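Local coordinates for kinectin 1 (Kinesin receptor) (Legionella pneumophila, PDB 4MU6), which is a Legionella pneumophila effector, LegC3, of unsettled molecular function, represented here by its N-terminal, largely helical coiled-coil domain, at residues K74-L77 with A78-I82; K96-E99 with V100-E104; V289-Y292 with I293-L297. One frame throughout, in Å; residues are numbered along the deposited sequence.

Contact 1: K74-L77 with A78-I82; sequences KAQL and AEDKI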
ATOM      1  N   LYS A  74      -1.422  -7.888  -2.054  1.00 34.13           N
ATOM      2  CA  LYS A  74      -1.033  -9.297  -2.009  1.00 37.37           C
ATOM      3  C   LYS A  74      -0.042  -9.582  -0.884  1.00 34.68           C
ATOM      4  O   LYS A  74      -0.052 -10.662  -0.287  1.00 29.73           O
ATOM      5  CB  LYS A  74      -0.410  -9.716  -3.349  1.00 37.65           C
ATOM      6  CG  LYS A  74      -1.386  -9.742  -4.544  1.00 50.61           C
ATOM      7  CD  LYS A  74      -0.638  -9.887  -5.875  1.00 58.15           C
ATOM      8  CE  LYS A  74      -1.596 -10.095  -7.045  1.00 68.12           C
ATOM      9  NZ  LYS A  74      -0.907 -10.050  -8.378  1.00 74.58           N
ATOM     10  N   ALA A  75       0.834  -8.616  -0.627  1.00 33.43           N
ATOM     11  CA  ALA A  75       1.863  -8.781   0.381  1.00 34.20           C
ATOM     12  C   ALA A  75       1.188  -8.805   1.748  1.00 33.17           C
ATOM     13  O   ALA A  75       1.490  -9.656   2.580  1.00 41.17           O
ATOM     14  CB  ALA A  75       2.886  -7.662   0.286  1.00 31.03           C
ATOM     15  N   GLN A  76       0.248  -7.889   1.966  1.00 40.84           N
ATOM     16  CA  GLN A  76      -0.498  -7.877   3.225  1.00 41.56           C
ATOM     17  C   GLN A  76      -1.331  -9.134   3.426  1.00 40.89           C
ATOM     18  O   GLN A  76      -1.433  -9.636   4.555  1.00 28.92           O
ATOM     19  CB  GLN A  76      -1.413  -6.663   3.337  1.00 32.03           C
ATOM     20  CG  GLN A  76      -2.152  -6.596   4.673  1.00 26.29           C
ATOM     21  CD  GLN A  76      -1.260  -6.139   5.821  1.00 36.03           C
ATOM     22  OE1 GLN A  76      -0.723  -5.028   5.801  1.00 35.64           O
ATOM     23  NE2 GLN A  76      -1.114  -6.990   6.841  1.00 29.20           N
ATOM     24  N   LEU A  77      -1.953  -9.622   2.353  1.00 39.24           N
ATOM     25  CA  LEU A  77      -2.745 -10.841   2.457  1.00 40.37           C
ATOM     26  C   LEU A  77      -1.856 -11.987   2.916  1.00 42.18           C
ATOM     27  O   LEU A  77      -2.171 -12.672   3.886  1.00 34.10           O
ATOM     28  CB  LEU A  77      -3.461 -11.188   1.151  1.00 39.60           C
ATOM     29  CG  LEU A  77      -4.480 -12.335   1.273  1.00 44.30           C
ATOM     30  CD1 LEU A  77      -5.522 -12.088   2.381  1.00 38.35           C
ATOM     31  CD2 LEU A  77      -5.186 -12.606  -0.054  1.00 43.63           C
ATOM     32  N   ALA A  78      -0.727 -12.170   2.239  1.00 41.29           N
ATOM     33  CA  ALA A  78       0.241 -13.190   2.642  1.00 45.55           C
ATOM     34  C   ALA A  78       0.735 -13.049   4.107  1.00 43.11           C
ATOM     35  O   ALA A  78       0.876 -14.050   4.814  1.00 35.40           O
ATOM     36  CB  ALA A  78       1.425 -13.219   1.656  1.00 46.69           C
ATOM     37  N   GLU A  79       0.992 -11.820   4.558  1.00 43.89           N
ATOM     38  CA  GLU A  79       1.409 -11.592   5.947  1.00 46.19           C
ATOM     39  C   GLU A  79       0.317 -12.057   6.889  1.00 42.18           C
ATOM     40  O   GLU A  79       0.586 -12.700   7.902  1.00 41.67           O
ATOM     41  CB  GLU A  79       1.662 -10.106   6.215  1.00 49.00           C
ATOM     42  CG  GLU A  79       3.096  -9.640   6.115  1.00 53.31           C
ATOM     43  CD  GLU A  79       3.237  -8.160   6.435  1.00 62.77           C
ATOM     44  OE1 GLU A  79       3.073  -7.325   5.514  1.00 64.68           O
ATOM     45  OE2 GLU A  79       3.496  -7.828   7.612  1.00 71.52           O
ATOM     46  N   ASP A  80      -0.919 -11.710   6.549  1.00 40.94           N
ATOM     47  CA  ASP A  80      -2.063 -12.063   7.375  1.00 37.04           C
ATOM     48  C   ASP A  80      -2.310 -13.568   7.446  1.00 39.49           C
ATOM     49  O   ASP A  80      -2.732 -14.067   8.490  1.00 39.34           O
ATOM     50  CB  ASP A  80      -3.323 -11.338   6.906  1.00 33.41           C
ATOM     51  CG  ASP A  80      -3.319  -9.877   7.280  1.00 30.48           C
ATOM     52  OD1 ASP A  80      -2.319  -9.431   7.869  1.00 40.36           O
ATOM     53  OD2 ASP A  80      -4.301  -9.162   6.971  1.00 27.07           O
ATOM     54  N   LYS A  81      -2.042 -14.294   6.360  1.00 37.79           N
ATOM     55  CA  LYS A  81      -2.207 -15.750   6.384  1.00 45.03           C
ATOM     56  C   LYS A  81      -1.120 -16.424   7.224  1.00 47.69           C
ATOM     57  O   LYS A  81      -1.378 -17.424   7.899  1.00 50.33           O
ATOM     58  CB  LYS A  81      -2.260 -16.345   4.976  1.00 44.15           C
ATOM     59  CG  LYS A  81      -3.548 -16.010   4.209  1.00 66.02           C
ATOM     60  CD  LYS A  81      -3.448 -16.447   2.736  1.00 71.07           C
ATOM     61  CE  LYS A  81      -4.600 -15.920   1.884  1.00 63.61           C
ATOM     62  NZ  LYS A  81      -4.328 -16.086   0.416  1.00 57.41           N
ATOM     63  N   ILE A  82       0.085 -15.864   7.188  1.00 39.07           N
ATOM     64  CA  ILE A  82       1.181 -16.335   8.023  1.00 41.47           C
ATOM     65  C   ILE A  82       0.894 -16.100   9.497  1.00 41.98           C
ATOM     66  O   ILE A  82       1.051 -17.002  10.309  1.00 37.39           O
ATOM     67  CB  ILE A  82       2.511 -15.651   7.654  1.00 46.10           C
ATOM     68  CG1 ILE A  82       3.039 -16.223   6.341  1.00 56.88           C
ATOM     69  CG2 ILE A  82       3.539 -15.835   8.761  1.00 42.39           C
ATOM     70  CD1 ILE A  82       3.027 -17.742   6.300  1.00 59.34           C
TER
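Ala78 opens the second half of this helical run by giving its amide to the carbonyl of Lys74, N to O 3.0 Å and almost straight at 173°, while its CB rests 3.5 Å from the same Lys74 O. Glu79 repeats the step one residue on, its N bonding to Ala75 O. The Glu79 carboxylate, carried on an extended chain, takes a hydrogen bond through OE1 from the amide of Asn229, which also donates to Gln76 OE1.

All of this lies on the long helix 43-105, in a portion predicted to be coiled coil; residues four apart meet one turn on. Asp80 meets Gln76 in this way. Its N bonds to Gln76 O, and its OD1 accepts from Gln76 NE2 at 2.9 Å. The Gln76 chain, bent at chi2 (76°), swings the amide forward along the helix, over the next turn; Asp80 OD1 lies close to the amide plane, yet is itself met from above the carboxylate plane, the two planes being 49° apart. Both residues are buried, and Arg207 and Arg211 of helix 158-217 form salt bridges to Asp80 OD1 and OD2, respectively, which would probably favour the ionised carboxylate.

Lys81 donates its N to Leu77 O at 3.0 Å, and its extended chain then runs past the leucine: CE lies 3.6 Å from Leu77 CG, and NZ reaches 3.6 Å from Leu77 CD2.

Contact 2: K96-E99 with V100-E104; sequences KLKE and VLTRE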
ATOM      1  N   LYS A  96      -3.494 -26.804  25.276  1.00 36.47           N
ATOM      2  CA  LYS A  96      -2.990 -28.025  25.886  1.00 41.98           C
ATOM      3  C   LYS A  96      -2.293 -27.723  27.209  1.00 39.99           C
ATOM      4  O   LYS A  96      -2.382 -28.484  28.163  1.00 37.24           O
ATOM      5  CB  LYS A  96      -2.020 -28.725  24.933  1.00 46.54           C
ATOM      6  CG  LYS A  96      -2.636 -29.059  23.576  1.00 59.91           C
ATOM      7  CD  LYS A  96      -1.622 -29.665  22.620  1.00 71.82           C
ATOM      8  CE  LYS A  96      -2.265 -30.062  21.291  1.00 73.85           C
ATOM      9  NZ  LYS A  96      -1.297 -30.756  20.394  1.00 71.82           N
ATOM     10  N   LEU A  97      -1.581 -26.609  27.252  1.00 39.55           N
ATOM     11  CA  LEU A  97      -0.911 -26.208  28.463  1.00 40.82           C
ATOM     12  C   LEU A  97      -1.931 -25.851  29.536  1.00 37.65           C
ATOM     13  O   LEU A  97      -1.794 -26.247  30.692  1.00 38.54           O
ATOM     14  CB  LEU A  97      -0.007 -25.020  28.179  1.00 43.79           C
ATOM     15  CG  LEU A  97       0.861 -24.586  29.358  1.00 45.73           C
ATOM     16  CD1 LEU A  97       1.757 -25.735  29.829  1.00 43.27           C
ATOM     17  CD2 LEU A  97       1.694 -23.378  28.938  1.00 41.95           C
ATOM     18  N   LYS A  98      -2.949 -25.088  29.149  1.00 43.47           N
ATOM     19  CA  LYS A  98      -3.988 -24.676  30.084  1.00 42.30           C
ATOM     20  C   LYS A  98      -4.652 -25.892  30.722  1.00 37.85           C
ATOM     21  O   LYS A  98      -4.888 -25.910  31.925  1.00 42.61           O
ATOM     22  CB  LYS A  98      -5.023 -23.793  29.397  1.00 37.28           C
ATOM     23  CG  LYS A  98      -6.216 -23.452  30.268  1.00 41.30           C
ATOM     24  CD  LYS A  98      -7.071 -22.393  29.609  1.00 48.41           C
ATOM     25  CE  LYS A  98      -8.161 -21.907  30.551  1.00 53.35           C
ATOM     26  NZ  LYS A  98      -8.775 -20.643  30.061  1.00 50.69           N
ATOM     27  N   GLU A  99      -4.914 -26.918  29.916  1.00 33.39           N
ATOM     28  CA  GLU A  99      -5.477 -28.162  30.420  1.00 39.21           C
ATOM     29  C   GLU A  99      -4.560 -28.877  31.421  1.00 33.67           C
ATOM     30  O   GLU A  99      -5.021 -29.293  32.467  1.00 31.01           O
ATOM     31  CB  GLU A  99      -5.825 -29.107  29.272  1.00 44.16           C
ATOM     32  CG  GLU A  99      -7.017 -28.661  28.450  1.00 63.18           C
ATOM     33  CD  GLU A  99      -7.177 -29.461  27.164  1.00 69.30           C
ATOM     34  OE1 GLU A  99      -6.392 -30.412  26.951  1.00 75.44           O
ATOM     35  OE2 GLU A  99      -8.084 -29.133  26.366  1.00 61.14           O
ATOM     36  N   VAL A 100      -3.278 -29.042  31.103  1.00 33.23           N
ATOM     37  CA  VAL A 100      -2.392 -29.737  32.047  1.00 32.03           C
ATOM     38  C   VAL A 100      -2.198 -28.938  33.335  1.00 29.48           C
ATOM     39  O   VAL A 100      -2.277 -29.504  34.424  1.00 40.38           O
ATOM     40  CB  VAL A 100      -1.026 -30.166  31.442  1.00 50.31           C
ATOM     41  CG1 VAL A 100      -1.232 -31.138  30.297  1.00 51.84           C
ATOM     42  CG2 VAL A 100      -0.217 -28.972  30.991  1.00 50.32           C
ATOM     43  N   LEU A 101      -1.990 -27.625  33.217  1.00 29.73           N
ATOM     44  CA  LEU A 101      -1.779 -26.789  34.396  1.00 38.88           C
ATOM     45  C   LEU A 101      -2.991 -26.843  35.312  1.00 38.45           C
ATOM     46  O   LEU A 101      -2.859 -26.861  36.536  1.00 39.10           O
ATOM     47  CB  LEU A 101      -1.513 -25.342  34.001  1.00 37.76           C
ATOM     48  CG  LEU A 101      -0.201 -25.038  33.279  1.00 34.67           C
ATOM     49  CD1 LEU A 101      -0.271 -23.632  32.754  1.00 30.61           C
ATOM     50  CD2 LEU A 101       1.005 -25.214  34.215  1.00 30.11           C
ATOM     51  N   THR A 102      -4.169 -26.884  34.706  1.00 38.92           N
ATOM     52  CA  THR A 102      -5.408 -26.830  35.460  1.00 34.68           C
ATOM     53  C   THR A 102      -5.690 -28.185  36.071  1.00 31.76           C
ATOM     54  O   THR A 102      -6.194 -28.272  37.176  1.00 30.45           O
ATOM     55  CB  THR A 102      -6.567 -26.406  34.561  1.00 33.41           C
ATOM     56  OG1 THR A 102      -6.287 -25.103  34.025  1.00 36.73           O
ATOM     57  CG2 THR A 102      -7.881 -26.367  35.331  1.00 30.50           C
ATOM     58  N   ARG A 103      -5.352 -29.244  35.343  1.00 30.22           N
ATOM     59  CA  ARG A 103      -5.515 -30.581  35.872  1.00 30.65           C
ATOM     60  C   ARG A 103      -4.615 -30.731  37.098  1.00 36.97           C
ATOM     61  O   ARG A 103      -5.042 -31.263  38.118  1.00 33.86           O
ATOM     62  CB  ARG A 103      -5.197 -31.624  34.798  1.00 28.93           C
ATOM     63  CG  ARG A 103      -5.237 -33.066  35.265  1.00 37.90           C
ATOM     64  CD  ARG A 103      -4.969 -34.022  34.107  1.00 42.09           C
ATOM     65  NE  ARG A 103      -5.943 -33.825  33.035  1.00 41.00           N
ATOM     66  CZ  ARG A 103      -5.637 -33.468  31.792  1.00 39.29           C
ATOM     67  NH1 ARG A 103      -4.369 -33.284  31.428  1.00 40.34           N
ATOM     68  NH2 ARG A 103      -6.603 -33.311  30.904  1.00 44.15           N
ATOM     69  N   GLU A 104      -3.386 -30.223  37.024  1.00 31.19           N
ATOM     70  CA  GLU A 104      -2.496 -30.302  38.186  1.00 34.63           C
ATOM     71  C   GLU A 104      -3.001 -29.470  39.374  1.00 33.25           C
ATOM     72  O   GLU A 104      -3.041 -29.948  40.516  1.00 34.99           O
ATOM     73  CB  GLU A 104      -1.075 -29.891  37.813  1.00 37.02           C
ATOM     74  CG  GLU A 104      -0.104 -29.972  38.980  1.00 43.48           C
ATOM     75  CD  GLU A 104       1.343 -29.933  38.527  1.00 50.59           C
ATOM     76  OE1 GLU A 104       1.633 -29.244  37.520  1.00 46.47           O
ATOM     77  OE2 GLU A 104       2.183 -30.609  39.164  1.00 50.97           O
TER
HETATM   78  O   HOH W   1      -4.918 -32.526  28.325  1.00 53.73           O
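Thr102 and Lys98 meet one turn apart, and the threonine can be followed outward from its CB, which sits 3.2 Å from Lys98 O. With OG1 beside its own backbone N (chi1 -60°), the hydroxyl turns back to the same carbonyl and donates to it, Thr102 OG1 to Lys98 O being 2.6 Å. Thr102 N also donates to Lys98 O, at 3.0 Å, and the two donors arrive from opposite faces of the carbonyl plane, so a single oxygen is gripped twice by one residue. The hydroxyl proton is thereby used within its own helix, and OG1 lies alongside the aliphatic start of Lys98, 4.1 Å from its CG.

Glu99 and Arg103, also one turn apart, are joined through a water rather than directly. The water donates to Glu99 OE1 at 2.9 Å and accepts from Arg103 NH2, sitting in the guanidinium plane at its edge; Glu99 OE2 forms a salt bridge with Lys95 of the preceding turn. On the apolar side, Leu97 CG touches Leu101 CD1 at 3.7 Å, and Leu97 CD1 lies 4.0 Å from Val100 CG2.

This run belongs to the last turns of helix 43-105, which pairs with helix 158-217: the buried Leu101 side chain packs on Asn183, Lys186 and Leu187, and Glu104 bonds through OE1 to Asn183 and touches Gln179.

Contact 3: V289-Y292 with I293-L297; sequences VIKY and IKQHL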
ATOM      1  N   VAL A 289       2.796  37.447 -45.766  1.00 35.26           N
ATOM      2  CA  VAL A 289       3.069  37.521 -44.335  1.00 34.15           C
ATOM      3  C   VAL A 289       4.004  36.386 -43.907  1.00 38.37           C
ATOM      4  O   VAL A 289       4.935  36.584 -43.110  1.00 30.83           O
ATOM      5  CB  VAL A 289       1.776  37.495 -43.473  1.00 30.35           C
ATOM      6  CG1 VAL A 289       2.142  37.669 -42.012  1.00 29.42           C
ATOM      7  CG2 VAL A 289       0.856  38.598 -43.887  1.00 29.07           C
ATOM      8  N   ILE A 290       3.768  35.206 -44.467  1.00 31.82           N
ATOM      9  CA  ILE A 290       4.594  34.047 -44.168  1.00 34.72           C
ATOM     10  C   ILE A 290       6.061  34.259 -44.544  1.00 36.08           C
ATOM     11  O   ILE A 290       6.967  34.002 -43.740  1.00 36.77           O
ATOM     12  CB  ILE A 290       4.007  32.786 -44.828  1.00 36.83           C
ATOM     13  CG1 ILE A 290       2.747  32.355 -44.061  1.00 35.22           C
ATOM     14  CG2 ILE A 290       5.017  31.655 -44.854  1.00 22.24           C
ATOM     15  CD1 ILE A 290       1.890  31.336 -44.786  1.00 28.16           C
ATOM     16  N   LYS A 291       6.301  34.766 -45.749  1.00 35.36           N
ATOM     17  CA  LYS A 291       7.668  34.970 -46.195  1.00 34.00           C
ATOM     18  C   LYS A 291       8.323  36.070 -45.364  1.00 32.57           C
ATOM     19  O   LYS A 291       9.540  36.069 -45.174  1.00 34.21           O
ATOM     20  CB  LYS A 291       7.727  35.278 -47.702  1.00 32.54           C
ATOM     21  CG  LYS A 291       7.561  36.728 -48.067  1.00 30.36           C
ATOM     22  CD  LYS A 291       7.499  36.881 -49.599  1.00 34.46           C
ATOM     23  CE  LYS A 291       6.279  36.147 -50.151  1.00 36.60           C
ATOM     24  NZ  LYS A 291       6.351  36.040 -51.645  1.00 31.92           N
ATOM     25  N   TYR A 292       7.512  36.990 -44.847  1.00 28.24           N
ATOM     26  CA  TYR A 292       8.037  38.061 -44.003  1.00 34.24           C
ATOM     27  C   TYR A 292       8.606  37.496 -42.696  1.00 38.35           C
ATOM     28  O   TYR A 292       9.707  37.881 -42.267  1.00 33.89           O
ATOM     29  CB  TYR A 292       6.962  39.118 -43.769  1.00 33.13           C
ATOM     30  CG  TYR A 292       7.198  40.071 -42.617  1.00 39.64           C
ATOM     31  CD1 TYR A 292       8.155  41.072 -42.693  1.00 37.11           C
ATOM     32  CD2 TYR A 292       6.426  39.991 -41.460  1.00 40.33           C
ATOM     33  CE1 TYR A 292       8.354  41.965 -41.632  1.00 34.90           C
ATOM     34  CE2 TYR A 292       6.615  40.872 -40.401  1.00 45.14           C
ATOM     35  CZ  TYR A 292       7.580  41.859 -40.488  1.00 47.04           C
ATOM     36  OH  TYR A 292       7.764  42.735 -39.423  1.00 44.46           O
ATOM     37  N   ILE A 293       7.876  36.562 -42.085  1.00 33.12           N
ATOM     38  CA  ILE A 293       8.363  35.863 -40.898  1.00 32.17           C
ATOM     39  C   ILE A 293       9.617  35.043 -41.231  1.00 33.28           C
ATOM     40  O   ILE A 293      10.605  35.062 -40.500  1.00 36.15           O
ATOM     41  CB  ILE A 293       7.297  34.897 -40.343  1.00 27.90           C
ATOM     42  CG1 ILE A 293       6.025  35.659 -39.931  1.00 32.37           C
ATOM     43  CG2 ILE A 293       7.872  34.061 -39.199  1.00 30.65           C
ATOM     44  CD1 ILE A 293       6.210  36.610 -38.761  1.00 32.67           C
ATOM     45  N   LYS A 294       9.562  34.326 -42.343  1.00 36.84           N
ATOM     46  CA  LYS A 294      10.600  33.368 -42.710  1.00 39.59           C
ATOM     47  C   LYS A 294      11.960  34.025 -43.017  1.00 33.50           C
ATOM     48  O   LYS A 294      13.019  33.447 -42.750  1.00 36.12           O
ATOM     49  CB  LYS A 294      10.121  32.538 -43.907  1.00 50.93           C
ATOM     50  CG  LYS A 294      10.558  31.080 -43.878  1.00 65.59           C
ATOM     51  CD  LYS A 294      10.073  30.305 -45.106  1.00 70.43           C
ATOM     52  CE  LYS A 294      10.770  28.953 -45.202  1.00 70.60           C
ATOM     53  NZ  LYS A 294      10.351  28.165 -46.387  1.00 66.78           N
ATOM     54  N   GLN A 295      11.923  35.228 -43.577  1.00 30.83           N
ATOM     55  CA  GLN A 295      13.130  35.927 -43.988  1.00 35.59           C
ATOM     56  C   GLN A 295      13.546  36.963 -42.954  1.00 36.28           C
ATOM     57  O   GLN A 295      14.471  37.734 -43.183  1.00 33.77           O
ATOM     58  CB  GLN A 295      12.912  36.597 -45.347  1.00 29.24           C
ATOM     59  CG  GLN A 295      12.502  35.617 -46.430  1.00 34.78           C
ATOM     60  CD  GLN A 295      12.086  36.311 -47.717  1.00 37.30           C
ATOM     61  OE1 GLN A 295      11.257  37.223 -47.710  1.00 41.45           O
ATOM     62  NE2 GLN A 295      12.676  35.891 -48.825  1.00 35.89           N
ATOM     63  N   HIS A 296      12.852  36.965 -41.819  1.00 40.73           N
ATOM     64  CA  HIS A 296      13.090  37.909 -40.722  1.00 44.20           C
ATOM     65  C   HIS A 296      14.568  37.998 -40.338  1.00 36.75           C
ATOM     66  O   HIS A 296      15.256  36.978 -40.275  1.00 35.30           O
ATOM     67  CB  HIS A 296      12.279  37.467 -39.502  1.00 60.15           C
ATOM     68  CG  HIS A 296      11.555  38.577 -38.802  1.00 78.29           C
ATOM     69  ND1 HIS A 296      11.788  39.911 -39.073  1.00 86.08           N
ATOM     70  CD2 HIS A 296      10.602  38.547 -37.839  1.00 81.62           C
ATOM     71  CE1 HIS A 296      11.010  40.652 -38.304  1.00 89.46           C
ATOM     72  NE2 HIS A 296      10.280  39.850 -37.547  1.00 86.75           N
ATOM     73  N   LEU A 297      15.046  39.220 -40.098  1.00 36.14           N
ATOM     74  CA  LEU A 297      16.432  39.457 -39.677  1.00 38.21           C
ATOM     75  C   LEU A 297      16.652  39.225 -38.168  1.00 36.81           C
ATOM     76  O   LEU A 297      17.777  39.018 -37.735  1.00 38.36           O
ATOM     77  CB  LEU A 297      16.879  40.874 -40.037  1.00 41.85           C
ATOM     78  CG  LEU A 297      17.255  41.223 -41.486  1.00 51.28           C
ATOM     79  CD1 LEU A 297      18.079  40.121 -42.136  1.00 45.89           C
ATOM     80  CD2 LEU A 297      16.015  41.527 -42.291  1.00 52.54           C
TER
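Tyr292 and His296 come together where helix 280-294 reaches its C-terminal end, Gln295 being the first residue to leave helical backbone angles. The change shows in the backbone bonding. Ile293 N still donates to Val289 O at 3.1 Å and Lys294 N to Ile290 O, and Gln295 N closes the series on Lys291 O with a more bent N-H...O angle of 144°. The next step fails: His296 N stands 3.3 Å from Tyr292 O at too poor an angle to bond, and turns instead to Ile293 O, 3.2 Å away, one residue closer along the chain.

Apolar packing is borne chiefly by Ile293, which is buried. Its CD1 lies 4.3 Å from Tyr292 CD2, and the side chain packs against Ile36 of helix 29-38 and Tyr260 and Leu264 of helix 227-273. The first torsion (chi1 -61°) keeps CG1 beside the backbone N and sets it against the carbonyl of the preceding turn, 3.5 Å from Val289 O. Ile290 fills the same seam, touching Ile36, Leu267 and Leu271, and Val289 joins it against Ile36 and Leu37. These residues form the face by which the helix is laid on two others, whereas the lysines and Gln295 are exposed.

The aromatic contact bridges the last turn of the helix and the residues after it. The Tyr292 and His296 rings cross obliquely with planes at 42° and centroids 5.1 Å apart. At its outer end, Tyr292 OH comes to 4.0 Å from His296 CE1.

The three contacts follow one another along the chain, and all lie in the LegC3 N-terminal coiled-coil domain. Contacts 1 and 2 share helix 43-105, their centres 33 Å apart and nearest atoms about 17 Å apart; both pack against helix 158-217, so they mark two points along one long helical pairing. Contact 3 belongs to helix 280-294, which instead meets helices 29-38 and 227-273. Its centre is 68 Å from that of contact 1 and 100 Å from that of contact 2, and contacts 2 and 3 fall on opposite sides of the chain's centre. Such separations reflect a strongly elongated helical domain, in which long helices carry contacts 1 and 2 and shorter ones help to enclose contact 3.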